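Local coordinates for alpha-ketoglutarate-dependent non-heme iron oxygenase EasH (Aspergillus japonicus, PDB 5M0T), which is an iron(II)- and 2-oxoglutarate-dependent oxygenase of the phytanoyl-CoA dioxygenase family that takes part in cycloclavine (ergot alkaloid) biosynthesis, at residues 159-164 and 195-200; 153-158 and 201-206. All blocks are in the same frame, centred on the assembly; numbering follows the deposited sequence.

Interaction 1. Residues 159-164 and 195-200; sequences LTDFTA and VMNPGD. With ZN (zinc ion), chain G.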
loop_
_atom_site.group_PDB
_atom_site.type_symbol
_atom_site.label_atom_id
_atom_site.label_comp_id
_atom_site.label_asym_id
_atom_site.label_seq_id
_atom_site.Cartn_x
_atom_site.Cartn_y
_atom_site.Cartn_z
ATOM N N LEU A 159 11.106 22.248 -14.701
ATOM C CA LEU A 159 11.668 23.293 -13.849
ATOM C C LEU A 159 12.747 24.105 -14.544
ATOM O O LEU A 159 13.189 25.114 -13.990
ATOM C CB LEU A 159 12.220 22.686 -12.560
ATOM C CG LEU A 159 11.214 21.959 -11.665
ATOM C CD1 LEU A 159 11.912 21.355 -10.458
ATOM C CD2 LEU A 159 10.091 22.901 -11.228
ATOM N N THR A 160 13.201 23.625 -15.708
ATOM C CA THR A 160 13.979 24.398 -16.669
ATOM C C THR A 160 13.279 24.224 -18.016
ATOM O O THR A 160 12.311 23.468 -18.110
ATOM C CB THR A 160 15.401 23.837 -16.839
ATOM O OG1 THR A 160 15.323 22.478 -17.291
ATOM C CG2 THR A 160 16.188 23.898 -15.542
ATOM N N ASP A 161 13.784 24.881 -19.064
ATOM C CA ASP A 161 13.312 24.597 -20.432
ATOM C C ASP A 161 13.458 23.102 -20.713
ATOM O O ASP A 161 14.411 22.491 -20.261
ATOM C CB ASP A 161 14.063 25.419 -21.501
ATOM C CG ASP A 161 13.604 26.903 -21.565
ATOM O OD1 ASP A 161 12.418 27.244 -21.369
ATOM O OD2 ASP A 161 14.456 27.761 -21.825
ATOM N N PHE A 162 12.473 22.533 -21.397
ATOM C CA PHE A 162 12.451 21.144 -21.823
ATOM C C PHE A 162 12.466 21.184 -23.350
ATOM O O PHE A 162 11.501 21.668 -23.950
ATOM C CB PHE A 162 11.160 20.450 -21.362
ATOM C CG PHE A 162 11.312 19.541 -20.173
ATOM C CD1 PHE A 162 12.118 19.880 -19.093
ATOM C CD2 PHE A 162 10.601 18.363 -20.116
ATOM C CE1 PHE A 162 12.241 19.031 -18.006
ATOM C CE2 PHE A 162 10.703 17.515 -19.023
ATOM C CZ PHE A 162 11.536 17.843 -17.968
ATOM N N THR A 163 13.549 20.676 -23.958
ATOM C CA THR A 163 13.739 20.667 -25.420
ATOM C C THR A 163 14.018 19.242 -25.936
ATOM O O THR A 163 14.476 18.380 -25.180
ATOM C CB THR A 163 14.923 21.553 -25.862
ATOM O OG1 THR A 163 16.161 20.925 -25.494
ATOM C CG2 THR A 163 14.837 22.962 -25.250
ATOM N N ALA A 164 13.744 19.005 -27.218
ATOM C CA ALA A 164 14.097 17.741 -27.842
ATOM C C ALA A 164 15.564 17.406 -27.510
ATOM O O ALA A 164 15.840 16.322 -26.972
ATOM C CB ALA A 164 13.887 17.800 -29.341
ATOM N N VAL A 195 8.113 18.984 -25.298
ATOM C CA VAL A 195 8.761 20.287 -25.362
ATOM C C VAL A 195 7.919 21.281 -24.551
ATOM O O VAL A 195 6.722 21.391 -24.781
ATOM C CB VAL A 195 8.933 20.741 -26.821
ATOM C CG1 VAL A 195 9.491 22.151 -26.871
ATOM C CG2 VAL A 195 9.863 19.781 -27.566
ATOM N N MET A 196 8.541 21.992 -23.615
ATOM C CA MET A 196 7.808 22.681 -22.546
ATOM C C MET A 196 8.640 23.782 -21.936
ATOM O O MET A 196 9.842 23.652 -21.848
ATOM C CB MET A 196 7.481 21.702 -21.414
ATOM C CG MET A 196 6.286 20.797 -21.638
ATOM S SD MET A 196 5.867 19.843 -20.165
ATOM C CE MET A 196 7.381 18.889 -19.917
ATOM N N ASN A 197 7.988 24.873 -21.508
ATOM C CA ASN A 197 8.648 25.918 -20.733
ATOM C C ASN A 197 8.535 25.635 -19.254
ATOM O O ASN A 197 7.758 24.776 -18.868
ATOM C CB ASN A 197 8.044 27.268 -21.087
ATOM C CG ASN A 197 8.413 27.690 -22.496
ATOM O OD1 ASN A 197 7.563 27.855 -23.366
ATOM N ND2 ASN A 197 9.715 27.825 -22.741
ATOM N N PRO A 198 9.315 26.348 -18.414
ATOM C CA PRO A 198 9.229 26.092 -16.977
ATOM C C PRO A 198 7.825 26.309 -16.438
ATOM O O PRO A 198 7.198 27.305 -16.781
ATOM C CB PRO A 198 10.185 27.120 -16.376
ATOM C CG PRO A 198 11.198 27.351 -17.447
ATOM C CD PRO A 198 10.431 27.261 -18.731
ATOM N N GLY A 199 7.343 25.368 -15.632
ATOM C CA GLY A 199 5.992 25.421 -15.088
ATOM C C GLY A 199 4.967 24.605 -15.852
ATOM O O GLY A 199 3.970 24.167 -15.265
ATOM N N ASP A 200 5.195 24.400 -17.156
ATOM C CA ASP A 200 4.416 23.434 -17.947
ATOM C C ASP A 200 4.701 22.056 -17.383
ATOM O O ASP A 200 5.795 21.821 -16.853
ATOM C CB ASP A 200 4.760 23.496 -19.451
ATOM C CG ASP A 200 4.364 24.845 -20.107
ATOM O OD1 ASP A 200 3.571 25.596 -19.500
ATOM O OD2 ASP A 200 4.837 25.164 -21.218
HETATM ZN ZN ZN G . 4.541 25.950 -22.995
HETATM O O HOH W 1 4.936 27.601 -21.957
#
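M196 O accepts the shortest polar bond of this contact, from F162 N at 2.9 Å. The return bond, M196 N to F162 O, is 3.0 Å. Together they make F162 and M196 a single antiparallel bridge, a hydrogen-bonded pair between two loops. F162 O also receives a CA-H contact from V195.

Beyond the bridge the side chains take over. Those of D161 and N197 run alongside each other. N197 ND2 gives a hydrogen to D161 OD1 at 3.1 Å. The N-H comes in 36° out of the carboxylate plane, while the oxygen lies close to the amide plane of N197; the two planes are 70° apart. D161 OD1 also touches P198 CD at 3.3 Å, and P198 CG rests against the backbone of T160.

The M196 chain bends at its last torsion (chi3 -61°). This brings CE to F162 CD2 at 3.3 Å, obliquely to the ring. The F162 ring also packs on L156 and R222, near the bound 2-oxoglutarate.

A type II turn runs from N197 to D200, with G199 at a positive phi. D200 OD2 accepts N197 N at 3.2 Å and binds the zinc ion at 2.0 Å. N197 OD1 accepts a hydrogen from the zinc-bound water. E37 supplies another zinc ligand. The turn thus ends at D200, in a two-residue zinc site separate from the iron site of H132, E134 and H210 in this cupin-clan fold.

Interaction 2. Residues 153-158 and 201-206; sequences LNFLTA and AVLFTG. With AKG (2-oxoglutaric acid), chain D.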
loop_
_atom_site.group_PDB
_atom_site.type_symbol
_atom_site.label_atom_id
_atom_site.label_comp_id
_atom_site.label_asym_id
_atom_site.label_seq_id
_atom_site.Cartn_x
_atom_site.Cartn_y
_atom_site.Cartn_z
ATOM N N LEU A 153 -0.681 8.309 -11.477
ATOM C CA LEU A 153 -0.825 9.503 -12.292
ATOM C C LEU A 153 0.399 10.376 -12.035
ATOM O O LEU A 153 0.596 10.814 -10.900
ATOM C CB LEU A 153 -2.093 10.274 -11.906
ATOM C CG LEU A 153 -2.467 11.463 -12.793
ATOM C CD1 LEU A 153 -2.417 11.118 -14.283
ATOM C CD2 LEU A 153 -3.849 11.971 -12.397
ATOM N N ASN A 154 1.191 10.628 -13.083
ATOM C CA ASN A 154 2.435 11.407 -12.982
ATOM C C ASN A 154 2.278 12.827 -13.513
ATOM O O ASN A 154 2.077 13.026 -14.702
ATOM C CB ASN A 154 3.567 10.714 -13.750
ATOM C CG ASN A 154 4.944 11.266 -13.397
ATOM O OD1 ASN A 154 5.102 12.441 -13.033
ATOM N ND2 ASN A 154 5.954 10.409 -13.492
ATOM N N PHE A 155 2.401 13.809 -12.625
ATOM C CA PHE A 155 2.453 15.214 -13.014
ATOM C C PHE A 155 3.919 15.566 -13.099
ATOM O O PHE A 155 4.540 15.795 -12.074
ATOM C CB PHE A 155 1.787 16.106 -11.963
ATOM C CG PHE A 155 0.312 15.855 -11.780
ATOM C CD1 PHE A 155 -0.132 14.785 -11.017
ATOM C CD2 PHE A 155 -0.632 16.735 -12.309
ATOM C CE1 PHE A 155 -1.487 14.564 -10.826
ATOM C CE2 PHE A 155 -1.993 16.518 -12.124
ATOM C CZ PHE A 155 -2.420 15.438 -11.380
ATOM N N LEU A 156 4.485 15.596 -14.304
ATOM C CA LEU A 156 5.916 15.827 -14.467
ATOM C C LEU A 156 6.165 17.247 -14.938
ATOM O O LEU A 156 5.997 17.563 -16.115
ATOM C CB LEU A 156 6.537 14.794 -15.415
ATOM C CG LEU A 156 8.078 14.656 -15.295
ATOM C CD1 LEU A 156 8.585 13.344 -15.893
ATOM C CD2 LEU A 156 8.826 15.825 -15.929
ATOM N N THR A 157 6.594 18.100 -14.020
ATOM C CA THR A 157 6.724 19.515 -14.293
ATOM C C THR A 157 8.146 19.858 -14.741
ATOM O O THR A 157 9.122 19.412 -14.140
ATOM C CB THR A 157 6.368 20.333 -13.036
ATOM O OG1 THR A 157 5.094 19.916 -12.540
ATOM C CG2 THR A 157 6.358 21.813 -13.335
ATOM N N ALA A 158 8.243 20.675 -15.786
ATOM C CA ALA A 158 9.509 21.224 -16.235
ATOM C C ALA A 158 9.932 22.377 -15.309
ATOM O O ALA A 158 9.201 23.348 -15.137
ATOM C CB ALA A 158 9.398 21.695 -17.679
ATOM N N ALA A 201 3.717 21.163 -17.455
ATOM C CA ALA A 201 3.853 19.813 -16.933
ATOM C C ALA A 201 3.356 18.835 -17.950
ATOM O O ALA A 201 2.373 19.113 -18.624
ATOM C CB ALA A 201 3.079 19.655 -15.652
ATOM N N VAL A 202 4.052 17.705 -18.105
ATOM C CA VAL A 202 3.527 16.624 -18.925
ATOM C C VAL A 202 2.831 15.648 -17.960
ATOM O O VAL A 202 3.417 15.223 -16.963
ATOM C CB VAL A 202 4.580 15.989 -19.873
ATOM C CG1 VAL A 202 5.690 15.237 -19.135
ATOM C CG2 VAL A 202 3.897 15.044 -20.855
ATOM N N LEU A 203 1.561 15.351 -18.249
ATOM C CA LEU A 203 0.708 14.522 -17.397
ATOM C C LEU A 203 0.466 13.176 -18.078
ATOM O O LEU A 203 -0.036 13.157 -19.197
ATOM C CB LEU A 203 -0.642 15.212 -17.184
ATOM C CG LEU A 203 -1.580 14.511 -16.208
ATOM C CD1 LEU A 203 -1.065 14.658 -14.788
ATOM C CD2 LEU A 203 -3.007 15.024 -16.337
ATOM N N PHE A 204 0.812 12.066 -17.415
ATOM C CA PHE A 204 0.562 10.728 -17.964
ATOM C C PHE A 204 0.192 9.707 -16.890
ATOM O O PHE A 204 0.598 9.828 -15.740
ATOM C CB PHE A 204 1.730 10.243 -18.823
ATOM C CG PHE A 204 3.074 10.297 -18.146
ATOM C CD1 PHE A 204 3.541 9.214 -17.405
ATOM C CD2 PHE A 204 3.886 11.419 -18.264
ATOM C CE1 PHE A 204 4.784 9.261 -16.783
ATOM C CE2 PHE A 204 5.140 11.467 -17.642
ATOM C CZ PHE A 204 5.589 10.388 -16.911
ATOM N N THR A 205 -0.621 8.721 -17.271
ATOM C CA THR A 205 -0.976 7.635 -16.378
ATOM C C THR A 205 0.169 6.639 -16.291
ATOM O O THR A 205 1.082 6.667 -17.107
ATOM C CB THR A 205 -2.197 6.841 -16.869
ATOM O OG1 THR A 205 -1.838 6.055 -18.020
ATOM C CG2 THR A 205 -3.410 7.798 -17.164
ATOM N N GLY A 206 0.073 5.718 -15.338
ATOM C CA GLY A 206 1.043 4.648 -15.182
ATOM C C GLY A 206 1.007 3.608 -16.290
ATOM O O GLY A 206 1.788 2.670 -16.246
HETATM C C1 AKG D . 10.932 7.665 -14.222
HETATM O O1 AKG D . 10.104 6.794 -13.960
HETATM O O2 AKG D . 12.077 7.809 -13.597
HETATM C C2 AKG D . 10.722 8.716 -15.321
HETATM O O5 AKG D . 9.940 8.456 -16.215
HETATM C C3 AKG D . 11.439 10.041 -15.275
HETATM C C4 AKG D . 11.208 10.874 -16.525
HETATM C C5 AKG D . 11.931 12.193 -16.534
HETATM O O3 AKG D . 12.486 12.564 -15.404
HETATM O O4 AKG D . 11.983 12.870 -17.536
#
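The F155 ring carries L203 CD1 over one face, and the F204 ring carries N154 CB over one of its own. The first contact is close: L203 CD1 stands 3.4 Å from the F155 ring centroid. It is a CH-pi contact, as is the second, with N154 CB 3.9 Å from the F204 centroid. L203 CG is anti to the backbone N (chi1 -175°), and chi2 near 71° then turns CD1 over the F155 ring. L153 CD1 meets the same methyl at 3.8 Å.

The amide of N154 runs alongside F204, its plane turned 43° from the ring. N154 ND2 approaches F204 CZ at 3.4 Å and has a weak hydrogen bond to E134, an iron ligand. The F204 ring also meets that of H210, a second iron ligand. L156 CB packs on V202 CG1, and L156 CD1 reaches the 2-oxoglutarate at C5, 3.6 Å away.

Four backbone bonds tie the antiparallel strands, joining N154 with F204 and L156 with V202, both hydrogen-bonded pairs. N154 N to F204 O and V202 N to L156 O are both 2.8 Å.

The face with L153, F155 and L203 is mainly apolar and is covered by helices 21-31 and 95-105. On the other, L156 lends an apolar wall beside the cosubstrate, whose polar bonds come from R222, T169 and Q129. The contacts are consistent with a second-shell place for N154 and F204 beside E134 and H210.

Interaction 2 is fully buried in the main sheet, while interaction 1 is partly buried and lies where loops leave that sheet. Their segments are continuous: 153-158 runs into 159-164, and 195-200 runs into 201-206. Interaction 1 is therefore nested inside the chain loop closed by interaction 2. A158 joins them, with probable backbone hydrogen bonds to G199 and D200, and M196 SD packs on A201 and V202. Regular strand pairing and CH-pi contacts dominate interaction 2. Interaction 1 has one bridge, the D161–N197 hydrogen bond and a metal ligand. One site faces the iron and 2-oxoglutarate; the other holds zinc.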